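Local atomic coordinates of FAD linked oxidase-like protein (Myceliophthora thermophila, PDB entry 5L6G), a protein that oxidises the C1 hydroxyl of xylooligosaccharides and related sugars to lactones with a bicovalently bound FAD, reducing molecular oxygen to hydrogen peroxide. Residues F150-V158 against F320-I331; W243-G254 against L357-I365. All coordinates share one frame; numbering follows the deposited sequence.

Contact 1: F150-V158 against F320-I331; sequences FSHGTCPGV and FRHYAYSGEIDI. With FAD (flavin-adenine dinucleotide), chain D; XYP (beta-D-xylopyranose), chain H.
Pro156 presses its ring against the loop that follows helix 316-322, with CG lying 3.8 Å from Ala324 CB and CB at the same distance from Ile331 CD1. Ile329 CD1 and Ser326 CB reach CG as well, so the compact, rigid proline fits among small or branched groups of the second segment. On another side comes Phe320, whose CG stands anti to the backbone N (chi1 -178°), a torsion that carries the ring off its helix to meet the cofactor-bearing loop. Its CE1 touches His152 CE1 at 3.6 Å, at the edge of the imidazole, and the two rings are steeply inclined, their planes at 82°. The imidazole's rotation is fixed by ND1, which donates an almost straight bond of 3.0 Å to Gly153 O, in the carbonyl plane and on a lone pair.

No direct hydrogen bond joins the segments; water does. One water donates to Tyr323 O at 2.7 Å and is also bonded to OG1 of the substrate-binding Thr154, a hydroxyl that in turn binds O2 of the xylose at 2.7 Å. Thr154 N donates to O4 of the flavin, and Cys155 SG is covalently joined to flavin C6 at 1.7 Å, the cysteinyl half of the bicovalent linkage completed by His94. Farther out, Tyr323 OH bonds Gly284 O and its ring stacks on Phe171. Apolar packing therefore backs a loop whose other side carries the flavin; xylose lies beside Thr154 and Tyr325, and the water links Thr154 OG1 to Tyr323 O and, weakly, Ala324 O.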
# COMPACT_ATOMS: atom_id res chain seq x y z
N PHE A 150 -10.12 -6.25 9.68
CA PHE A 150 -10.37 -5.90 8.30
C PHE A 150 -9.20 -6.34 7.42
O PHE A 150 -8.18 -6.85 7.93
CB PHE A 150 -10.83 -4.45 8.09
CG PHE A 150 -9.82 -3.38 8.41
CD1 PHE A 150 -8.89 -2.97 7.47
CD2 PHE A 150 -9.90 -2.69 9.62
CE1 PHE A 150 -8.01 -1.94 7.75
CE2 PHE A 150 -9.02 -1.66 9.90
CZ PHE A 150 -8.08 -1.28 8.96
N SER A 151 -9.37 -6.23 6.11
CA SER A 151 -8.34 -6.68 5.19
C SER A 151 -7.26 -5.61 5.00
O SER A 151 -7.55 -4.52 4.56
CB SER A 151 -8.96 -7.03 3.84
OG SER A 151 -8.05 -7.77 3.05
N HIS A 152 -6.01 -5.93 5.34
CA HIS A 152 -4.93 -4.99 5.15
C HIS A 152 -3.61 -5.70 4.87
O HIS A 152 -3.52 -6.92 4.90
CB HIS A 152 -4.80 -4.04 6.35
CG HIS A 152 -4.71 -4.73 7.68
ND1 HIS A 152 -3.59 -5.43 8.08
CD2 HIS A 152 -5.58 -4.79 8.71
CE1 HIS A 152 -3.79 -5.92 9.29
NE2 HIS A 152 -4.99 -5.54 9.70
N GLY A 153 -2.57 -4.90 4.63
CA GLY A 153 -1.28 -5.38 4.28
C GLY A 153 -0.58 -6.06 5.43
O GLY A 153 -1.05 -6.07 6.55
N THR A 154 0.56 -6.66 5.10
CA THR A 154 1.43 -7.26 6.07
C THR A 154 2.31 -6.10 6.48
O THR A 154 2.46 -5.13 5.73
CB THR A 154 2.32 -8.33 5.41
OG1 THR A 154 3.30 -7.68 4.59
CG2 THR A 154 1.51 -9.30 4.52
N CYS A 155 2.95 -6.16 7.62
CA CYS A 155 3.84 -5.07 7.99
C CYS A 155 3.15 -4.27 9.08
O CYS A 155 2.39 -3.35 8.79
CB CYS A 155 4.18 -4.12 6.80
SG CYS A 155 5.34 -4.70 5.52
N PRO A 156 3.44 -4.60 10.34
CA PRO A 156 2.80 -3.98 11.50
C PRO A 156 3.01 -2.47 11.60
O PRO A 156 2.17 -1.77 12.16
CB PRO A 156 3.46 -4.64 12.70
CG PRO A 156 4.18 -5.84 12.16
CD PRO A 156 4.46 -5.60 10.72
N GLY A 157 4.12 -1.98 11.04
CA GLY A 157 4.48 -0.57 11.20
C GLY A 157 3.85 0.38 10.21
O GLY A 157 3.95 1.60 10.36
N VAL A 158 3.22 -0.17 9.17
CA VAL A 158 2.59 0.63 8.15
C VAL A 158 1.42 1.43 8.71
O VAL A 158 0.63 0.93 9.51
CB VAL A 158 2.15 -0.24 6.97
CG1 VAL A 158 1.16 0.48 6.07
CG2 VAL A 158 3.36 -0.69 6.18
N PHE A 320 -1.09 -13.30 11.36
CA PHE A 320 -0.59 -11.99 11.03
C PHE A 320 0.89 -11.89 11.37
O PHE A 320 1.67 -11.41 10.56
CB PHE A 320 -1.38 -10.86 11.70
CG PHE A 320 -0.89 -9.49 11.34
CD1 PHE A 320 -1.12 -8.98 10.07
CD2 PHE A 320 -0.15 -8.74 12.23
CE1 PHE A 320 -0.65 -7.72 9.71
CE2 PHE A 320 0.33 -7.47 11.87
CZ PHE A 320 0.08 -6.98 10.60
N ARG A 321 1.29 -12.37 12.55
CA ARG A 321 2.70 -12.32 12.94
C ARG A 321 3.58 -13.12 11.98
O ARG A 321 4.71 -12.72 11.70
CB ARG A 321 2.93 -12.86 14.35
CG ARG A 321 2.25 -12.07 15.45
CD ARG A 321 2.87 -12.37 16.81
NE ARG A 321 2.57 -13.72 17.28
CZ ARG A 321 1.41 -14.11 17.83
NH1 ARG A 321 0.41 -13.26 18.01
NH2 ARG A 321 1.26 -15.38 18.22
N HIS A 322 3.07 -14.24 11.50
CA HIS A 322 3.83 -15.10 10.61
C HIS A 322 4.41 -14.35 9.40
O HIS A 322 5.56 -14.58 9.02
CB HIS A 322 2.96 -16.24 10.08
CG HIS A 322 3.71 -17.18 9.19
ND1 HIS A 322 4.48 -18.21 9.69
CD2 HIS A 322 3.85 -17.23 7.85
CE1 HIS A 322 5.06 -18.85 8.69
NE2 HIS A 322 4.68 -18.27 7.56
N TYR A 323 3.61 -13.50 8.78
CA TYR A 323 4.05 -12.73 7.60
C TYR A 323 4.46 -11.29 7.92
O TYR A 323 4.69 -10.49 7.00
CB TYR A 323 2.97 -12.75 6.52
CG TYR A 323 2.87 -14.07 5.80
CD1 TYR A 323 3.95 -14.56 5.06
CD2 TYR A 323 1.70 -14.83 5.84
CE1 TYR A 323 3.87 -15.77 4.40
CE2 TYR A 323 1.61 -16.04 5.17
CZ TYR A 323 2.70 -16.51 4.45
OH TYR A 323 2.66 -17.70 3.78
N ALA A 324 4.53 -10.97 9.20
CA ALA A 324 4.83 -9.62 9.65
C ALA A 324 6.32 -9.32 9.52
O ALA A 324 6.69 -8.19 9.17
CB ALA A 324 4.40 -9.44 11.09
N TYR A 325 7.16 -10.30 9.81
CA TYR A 325 8.63 -10.17 9.69
C TYR A 325 9.13 -8.99 10.53
O TYR A 325 9.88 -8.13 10.07
CB TYR A 325 9.06 -10.02 8.22
CG TYR A 325 8.64 -11.16 7.31
CD1 TYR A 325 8.84 -12.49 7.68
CD2 TYR A 325 8.06 -10.91 6.07
CE1 TYR A 325 8.46 -13.53 6.85
CE2 TYR A 325 7.67 -11.95 5.24
CZ TYR A 325 7.87 -13.25 5.63
OH TYR A 325 7.50 -14.27 4.79
N SER A 326 8.68 -8.98 11.78
CA SER A 326 8.91 -7.88 12.69
C SER A 326 8.73 -8.47 14.07
O SER A 326 7.85 -9.32 14.27
CB SER A 326 7.89 -6.76 12.41
OG SER A 326 7.79 -5.82 13.48
N GLY A 327 9.57 -8.06 15.01
CA GLY A 327 9.42 -8.49 16.40
C GLY A 327 8.15 -7.89 16.97
O GLY A 327 7.27 -8.61 17.44
N GLU A 328 8.06 -6.56 16.88
CA GLU A 328 6.93 -5.83 17.44
C GLU A 328 5.72 -5.87 16.50
O GLU A 328 5.83 -5.58 15.30
CB GLU A 328 7.32 -4.37 17.72
CG GLU A 328 7.58 -4.04 19.18
CD GLU A 328 6.30 -3.68 19.93
OE1 GLU A 328 5.50 -4.59 20.23
OE2 GLU A 328 6.11 -2.47 20.25
N ILE A 329 4.57 -6.23 17.06
CA ILE A 329 3.30 -6.22 16.33
C ILE A 329 2.45 -5.01 16.69
O ILE A 329 2.05 -4.25 15.82
CB ILE A 329 2.51 -7.50 16.64
CG1 ILE A 329 3.34 -8.72 16.23
CG2 ILE A 329 1.17 -7.51 15.93
CD1 ILE A 329 3.57 -8.85 14.74
N ASP A 330 2.17 -4.84 17.98
CA ASP A 330 1.29 -3.76 18.46
C ASP A 330 2.12 -2.49 18.63
O ASP A 330 2.43 -2.07 19.74
CB ASP A 330 0.61 -4.17 19.76
CG ASP A 330 -0.44 -3.17 20.22
OD1 ASP A 330 -0.78 -2.24 19.45
OD2 ASP A 330 -0.91 -3.30 21.35
N ILE A 331 2.48 -1.88 17.51
CA ILE A 331 3.37 -0.72 17.50
C ILE A 331 2.59 0.58 17.59
O ILE A 331 1.78 0.88 16.73
CB ILE A 331 4.21 -0.67 16.22
CG1 ILE A 331 4.99 -1.97 16.02
CG2 ILE A 331 5.15 0.53 16.26
CD1 ILE A 331 5.55 -2.14 14.62
PA FAD D . 3.09 7.71 4.73
O1A FAD D . 2.85 8.31 6.09
O2A FAD D . 4.47 7.85 4.17
O5B FAD D . 1.97 8.16 3.73
C5B FAD D . 1.89 7.72 2.37
C4B FAD D . 1.07 8.70 1.56
O4B FAD D . -0.25 8.77 2.11
C3B FAD D . 1.63 10.12 1.60
O3B FAD D . 1.31 10.78 0.39
C2B FAD D . 0.86 10.76 2.72
O2B FAD D . 0.83 12.18 2.66
C1B FAD D . -0.50 10.11 2.56
N9A FAD D . -1.22 10.09 3.83
C8A FAD D . -0.83 9.58 5.00
N7A FAD D . -1.78 9.78 5.95
C5A FAD D . -2.77 10.43 5.34
C6A FAD D . -4.05 10.97 5.77
N6A FAD D . -4.40 10.78 7.06
N1A FAD D . -4.80 11.62 4.86
C2A FAD D . -4.43 11.78 3.58
N3A FAD D . -3.24 11.29 3.11
C4A FAD D . -2.41 10.63 3.96
N1 FAD D . 1.44 -2.15 0.89
C2 FAD D . 0.52 -3.11 0.56
O2 FAD D . -0.42 -2.82 -0.24
N3 FAD D . 0.58 -4.35 1.12
C4 FAD D . 1.53 -4.70 2.02
O4 FAD D . 1.60 -5.85 2.54
C4X FAD D . 2.56 -3.72 2.41
N5 FAD D . 3.56 -3.99 3.30
C5X FAD D . 4.50 -3.05 3.69
C6 FAD D . 5.50 -3.32 4.62
C7 FAD D . 6.44 -2.33 4.96
C7M FAD D . 7.52 -2.68 5.96
C8 FAD D . 6.37 -0.95 4.36
C8M FAD D . 7.33 0.16 4.77
C9 FAD D . 5.35 -0.70 3.45
C9A FAD D . 4.43 -1.69 3.07
N10 FAD D . 3.40 -1.45 2.11
C10 FAD D . 2.45 -2.41 1.76
C1' FAD D . 3.26 -0.16 1.45
C2' FAD D . 2.32 0.75 2.17
O2' FAD D . 0.99 0.33 1.86
C3' FAD D . 2.54 2.14 1.59
O3' FAD D . 3.90 2.55 1.74
C4' FAD D . 1.61 3.12 2.31
O4' FAD D . 1.26 4.17 1.41
C5' FAD D . 2.30 3.64 3.55
O5' FAD D . 1.34 4.25 4.41
P FAD D . 1.90 5.15 5.59
O1P FAD D . 0.78 5.88 6.27
O2P FAD D . 2.82 4.35 6.45
O3P FAD D . 2.90 6.11 4.79
O1 XYP H . 4.02 -6.36 -0.22
C1 XYP H . 4.80 -6.18 0.96
C2 XYP H . 5.17 -7.55 1.54
C3 XYP H . 6.16 -7.41 2.68
C4 XYP H . 7.37 -6.58 2.24
C5 XYP H . 6.91 -5.24 1.65
O2 XYP H . 3.96 -8.16 2.01
O3 XYP H . 6.54 -8.71 3.18
O4 XYP H . 8.20 -6.29 3.37
O5 XYP H . 5.95 -5.42 0.61
O HOH W 1 5.47 -7.99 6.26
O HOH W 2 1.22 -1.42 14.63

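Contact 2: W243-G254 against L357-I365; sequences WTNSSNVVKGWG and LERVAEYWI. With NAG (2-acetamido-2-deoxy-beta-D-glucopyranose), chain F.
Trp253 reaches from helix 246-261 into the groove beside helix 354-368, its CG anti to the backbone N (chi1 -164°), which directs the indole at the facing helix. From CB outward it first meets Leu357: CB lies 4.0 Å from Leu357 CD2, and CG closes to 3.6 Å of the same methyl. This is a CH-pi contact, CD2 sitting over the face of the five-membered ring, with CD1, CD2, CE2 and CE3 of the indole also round it. Farther along, CZ3 touches Val360 CG1 at 3.6 Å and lies near the edge of Trp364, while CH2 meets the same valine methyl. A long, flat side chain suits this place because it can reach from Leu357 past Val360 to Trp364, about two turns of the neighbouring helix. With an alanine here, Leu357 CD2 and Val360 CG1 would probably lose their aromatic partner, leaving a gap between the helices.

The axes of 246-254 and 357-365 come within 8.5 Å, their N-to-C directions 136° apart, consistent with the small Ala361 at the crossing, its CA nearest that of Ser246 and its CB 3.6 Å from Val249 CG1. Beyond it, Trp243 turns its edge toward the face of Trp364 in an offset edge-to-face pair with planes at 76°. Toward the surface, Val250 CG2 rests against the carboxylate end of Glu358, and Ile365 CG1 packs on the backbone of Asn245 and Ser246. Asn245 is the N-cap, OD1 accepting from Asn248 N at 3.0 Å, while its ND2 carries the N-acetylglucosamine; Asn248 ND2 bonds O6 of that sugar. Trp432 of helix 426-437 meets Trp364 edge-to-face. No hydrogen bond crosses between the segments, so the pairing rests on apolar and aromatic contact, while the N-cap and glycan bonds lie at the start of helix 246-261.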
# COMPACT_ATOMS: atom_id res chain seq x y z
N TRP A 243 12.25 -22.37 -10.30
CA TRP A 243 12.34 -21.33 -11.31
C TRP A 243 13.80 -20.88 -11.49
O TRP A 243 14.16 -19.74 -11.22
CB TRP A 243 11.40 -20.19 -10.95
CG TRP A 243 9.94 -20.50 -11.20
CD1 TRP A 243 9.36 -21.74 -11.39
CD2 TRP A 243 8.87 -19.56 -11.25
NE1 TRP A 243 8.03 -21.61 -11.59
CE2 TRP A 243 7.68 -20.29 -11.49
CE3 TRP A 243 8.80 -18.17 -11.13
CZ2 TRP A 243 6.44 -19.67 -11.60
CZ3 TRP A 243 7.56 -17.55 -11.24
CH2 TRP A 243 6.40 -18.31 -11.48
N THR A 244 14.60 -21.80 -11.98
CA THR A 244 16.05 -21.64 -12.06
C THR A 244 16.53 -21.52 -13.49
O THR A 244 17.72 -21.36 -13.73
CB THR A 244 16.76 -22.86 -11.46
OG1 THR A 244 16.13 -24.05 -11.96
CG2 THR A 244 16.66 -22.83 -9.93
N ASN A 245 15.63 -21.63 -14.46
CA ASN A 245 15.94 -21.21 -15.81
C ASN A 245 14.70 -20.62 -16.47
O ASN A 245 13.59 -20.72 -15.94
CB ASN A 245 16.53 -22.35 -16.64
CG ASN A 245 15.61 -23.54 -16.75
OD1 ASN A 245 14.40 -23.42 -16.63
ND2 ASN A 245 16.21 -24.72 -17.00
N SER A 246 14.91 -19.96 -17.61
CA SER A 246 13.84 -19.20 -18.23
C SER A 246 12.66 -20.10 -18.62
O SER A 246 11.51 -19.70 -18.45
CB SER A 246 14.34 -18.42 -19.45
OG SER A 246 14.80 -19.30 -20.44
N SER A 247 12.92 -21.29 -19.14
CA SER A 247 11.83 -22.15 -19.59
C SER A 247 10.94 -22.57 -18.41
O SER A 247 9.72 -22.62 -18.54
CB SER A 247 12.31 -23.36 -20.41
OG SER A 247 13.13 -24.20 -19.64
N ASN A 248 11.55 -22.86 -17.25
CA ASN A 248 10.79 -23.22 -16.07
C ASN A 248 9.92 -22.09 -15.59
O ASN A 248 8.80 -22.33 -15.14
CB ASN A 248 11.69 -23.66 -14.93
CG ASN A 248 12.21 -25.07 -15.11
OD1 ASN A 248 11.99 -25.70 -16.14
ND2 ASN A 248 12.86 -25.59 -14.08
N VAL A 249 10.42 -20.86 -15.68
CA VAL A 249 9.64 -19.71 -15.24
C VAL A 249 8.44 -19.55 -16.16
O VAL A 249 7.31 -19.32 -15.72
CB VAL A 249 10.46 -18.39 -15.26
CG1 VAL A 249 9.57 -17.19 -15.05
CG2 VAL A 249 11.58 -18.44 -14.21
N VAL A 250 8.70 -19.63 -17.46
CA VAL A 250 7.65 -19.38 -18.43
C VAL A 250 6.54 -20.40 -18.27
O VAL A 250 5.38 -20.07 -18.21
CB VAL A 250 8.21 -19.45 -19.86
CG1 VAL A 250 7.10 -19.54 -20.89
CG2 VAL A 250 9.13 -18.26 -20.12
N LYS A 251 6.92 -21.66 -18.22
CA LYS A 251 5.93 -22.74 -18.16
C LYS A 251 5.18 -22.71 -16.83
O LYS A 251 3.96 -22.97 -16.77
CB LYS A 251 6.62 -24.09 -18.35
CG LYS A 251 7.12 -24.32 -19.77
CD LYS A 251 8.04 -25.53 -19.86
CE LYS A 251 7.32 -26.82 -19.50
NZ LYS A 251 8.26 -27.89 -19.05
N GLY A 252 5.91 -22.38 -15.77
CA GLY A 252 5.34 -22.34 -14.42
C GLY A 252 4.36 -21.21 -14.26
O GLY A 252 3.24 -21.38 -13.79
N TRP A 253 4.78 -20.02 -14.67
CA TRP A 253 3.95 -18.85 -14.59
C TRP A 253 2.79 -18.98 -15.55
O TRP A 253 1.68 -18.58 -15.22
CB TRP A 253 4.80 -17.62 -14.92
CG TRP A 253 4.25 -16.30 -14.56
CD1 TRP A 253 2.95 -15.91 -14.45
CD2 TRP A 253 5.04 -15.13 -14.33
NE1 TRP A 253 2.88 -14.58 -14.14
CE2 TRP A 253 4.15 -14.07 -14.08
CE3 TRP A 253 6.41 -14.88 -14.32
CZ2 TRP A 253 4.59 -12.78 -13.80
CZ3 TRP A 253 6.86 -13.61 -14.06
CH2 TRP A 253 5.95 -12.57 -13.79
N GLY A 254 3.04 -19.53 -16.74
CA GLY A 254 1.98 -19.68 -17.74
C GLY A 254 0.86 -20.54 -17.16
O GLY A 254 -0.33 -20.22 -17.32
N LEU A 357 6.22 -13.34 -21.02
CA LEU A 357 6.76 -14.27 -20.04
C LEU A 357 8.25 -14.55 -20.34
O LEU A 357 9.10 -14.54 -19.44
CB LEU A 357 5.97 -15.57 -20.02
CG LEU A 357 4.57 -15.46 -19.41
CD1 LEU A 357 3.81 -16.77 -19.52
CD2 LEU A 357 4.68 -15.05 -17.96
N GLU A 358 8.57 -14.79 -21.60
CA GLU A 358 9.94 -15.13 -21.97
C GLU A 358 10.91 -13.99 -21.68
O GLU A 358 11.99 -14.21 -21.14
CB GLU A 358 10.02 -15.53 -23.44
CG GLU A 358 9.33 -16.85 -23.75
CD GLU A 358 10.18 -18.08 -23.47
OE1 GLU A 358 11.34 -17.96 -22.98
OE2 GLU A 358 9.64 -19.20 -23.71
N ARG A 359 10.52 -12.77 -22.04
CA ARG A 359 11.40 -11.63 -21.80
C ARG A 359 11.59 -11.37 -20.29
O ARG A 359 12.69 -11.10 -19.83
CB ARG A 359 10.88 -10.40 -22.54
CG ARG A 359 10.86 -10.63 -24.06
CD ARG A 359 10.36 -9.42 -24.84
NE ARG A 359 9.17 -8.82 -24.23
CZ ARG A 359 9.01 -7.54 -23.89
NH1 ARG A 359 9.95 -6.62 -24.13
NH2 ARG A 359 7.86 -7.14 -23.35
N VAL A 360 10.51 -11.46 -19.54
CA VAL A 360 10.54 -11.29 -18.08
C VAL A 360 11.38 -12.37 -17.43
O VAL A 360 12.17 -12.10 -16.51
CB VAL A 360 9.09 -11.29 -17.52
CG1 VAL A 360 9.05 -11.43 -15.99
CG2 VAL A 360 8.35 -10.04 -17.98
N ALA A 361 11.21 -13.61 -17.90
CA ALA A 361 11.98 -14.74 -17.38
C ALA A 361 13.46 -14.61 -17.70
O ALA A 361 14.31 -14.89 -16.85
CB ALA A 361 11.44 -16.05 -17.94
N GLU A 362 13.77 -14.22 -18.93
CA GLU A 362 15.16 -14.06 -19.34
C GLU A 362 15.79 -12.96 -18.51
O GLU A 362 16.91 -13.09 -18.05
CB GLU A 362 15.28 -13.75 -20.85
CG GLU A 362 14.96 -14.97 -21.70
CD GLU A 362 15.15 -14.76 -23.20
OE1 GLU A 362 15.94 -13.86 -23.59
OE2 GLU A 362 14.53 -15.52 -23.98
N TYR A 363 15.05 -11.91 -18.26
CA TYR A 363 15.57 -10.83 -17.43
C TYR A 363 15.85 -11.35 -16.01
O TYR A 363 16.86 -11.00 -15.39
CB TYR A 363 14.58 -9.68 -17.37
CG TYR A 363 15.25 -8.41 -16.95
CD1 TYR A 363 15.82 -7.57 -17.89
CD2 TYR A 363 15.34 -8.05 -15.61
CE1 TYR A 363 16.45 -6.39 -17.52
CE2 TYR A 363 15.97 -6.88 -15.22
CZ TYR A 363 16.53 -6.05 -16.18
OH TYR A 363 17.13 -4.86 -15.82
N TRP A 364 14.93 -12.17 -15.50
CA TRP A 364 15.03 -12.73 -14.15
C TRP A 364 16.30 -13.54 -14.03
O TRP A 364 17.12 -13.30 -13.14
CB TRP A 364 13.81 -13.62 -13.90
CG TRP A 364 13.58 -14.09 -12.49
CD1 TRP A 364 14.50 -14.49 -11.56
CD2 TRP A 364 12.31 -14.29 -11.89
NE1 TRP A 364 13.87 -14.89 -10.40
CE2 TRP A 364 12.52 -14.78 -10.58
CE3 TRP A 364 10.99 -14.08 -12.32
CZ2 TRP A 364 11.47 -15.06 -9.70
CZ3 TRP A 364 9.95 -14.36 -11.45
CH2 TRP A 364 10.20 -14.85 -10.15
N ILE A 365 16.49 -14.46 -14.97
CA ILE A 365 17.55 -15.43 -14.88
C ILE A 365 18.90 -14.82 -15.23
O ILE A 365 19.87 -15.05 -14.55
CB ILE A 365 17.24 -16.66 -15.73
CG1 ILE A 365 15.96 -17.32 -15.24
CG2 ILE A 365 18.42 -17.63 -15.70
CD1 ILE A 365 15.98 -17.73 -13.77
C1 NAG F . 15.50 -25.97 -17.16
C2 NAG F . 15.98 -26.75 -18.39
C3 NAG F . 15.28 -28.10 -18.50
C4 NAG F . 15.41 -28.85 -17.19
C5 NAG F . 14.88 -27.98 -16.06
C6 NAG F . 15.04 -28.65 -14.71
C7 NAG F . 16.64 -25.40 -20.32
C8 NAG F . 16.19 -24.77 -21.61
N2 NAG F . 15.71 -26.08 -19.65
O3 NAG F . 15.86 -28.80 -19.58
O4 NAG F . 14.66 -30.03 -17.30
O5 NAG F . 15.61 -26.77 -16.00
O6 NAG F . 14.31 -27.93 -13.75
O7 NAG F . 17.80 -25.27 -19.94

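In the fold
From the N terminus, the chain first passes 150-158, a loop between strand 148-149 and helix 160-165 in the FAD-binding part, and then 243-254, at the start of helix 246-261. Contact 1 closes at 320-331, the last turn of helix 316-322 and the loop after it, with 161 residues between its segments; contact 2 closes at 357-365, on helix 354-368, with 102 between. Because 243-254 lies inside the first loop and 357-365 beyond its end, the two closures cross rather than nest. Contact 1 ties the flavin-linked loop to the chain between strands 308-314 and 341-349 of the eight-stranded antiparallel sheet. Contact 2 pairs two helices that pack on that sheet. Their centres are 31 Å apart, and the contacts do not touch.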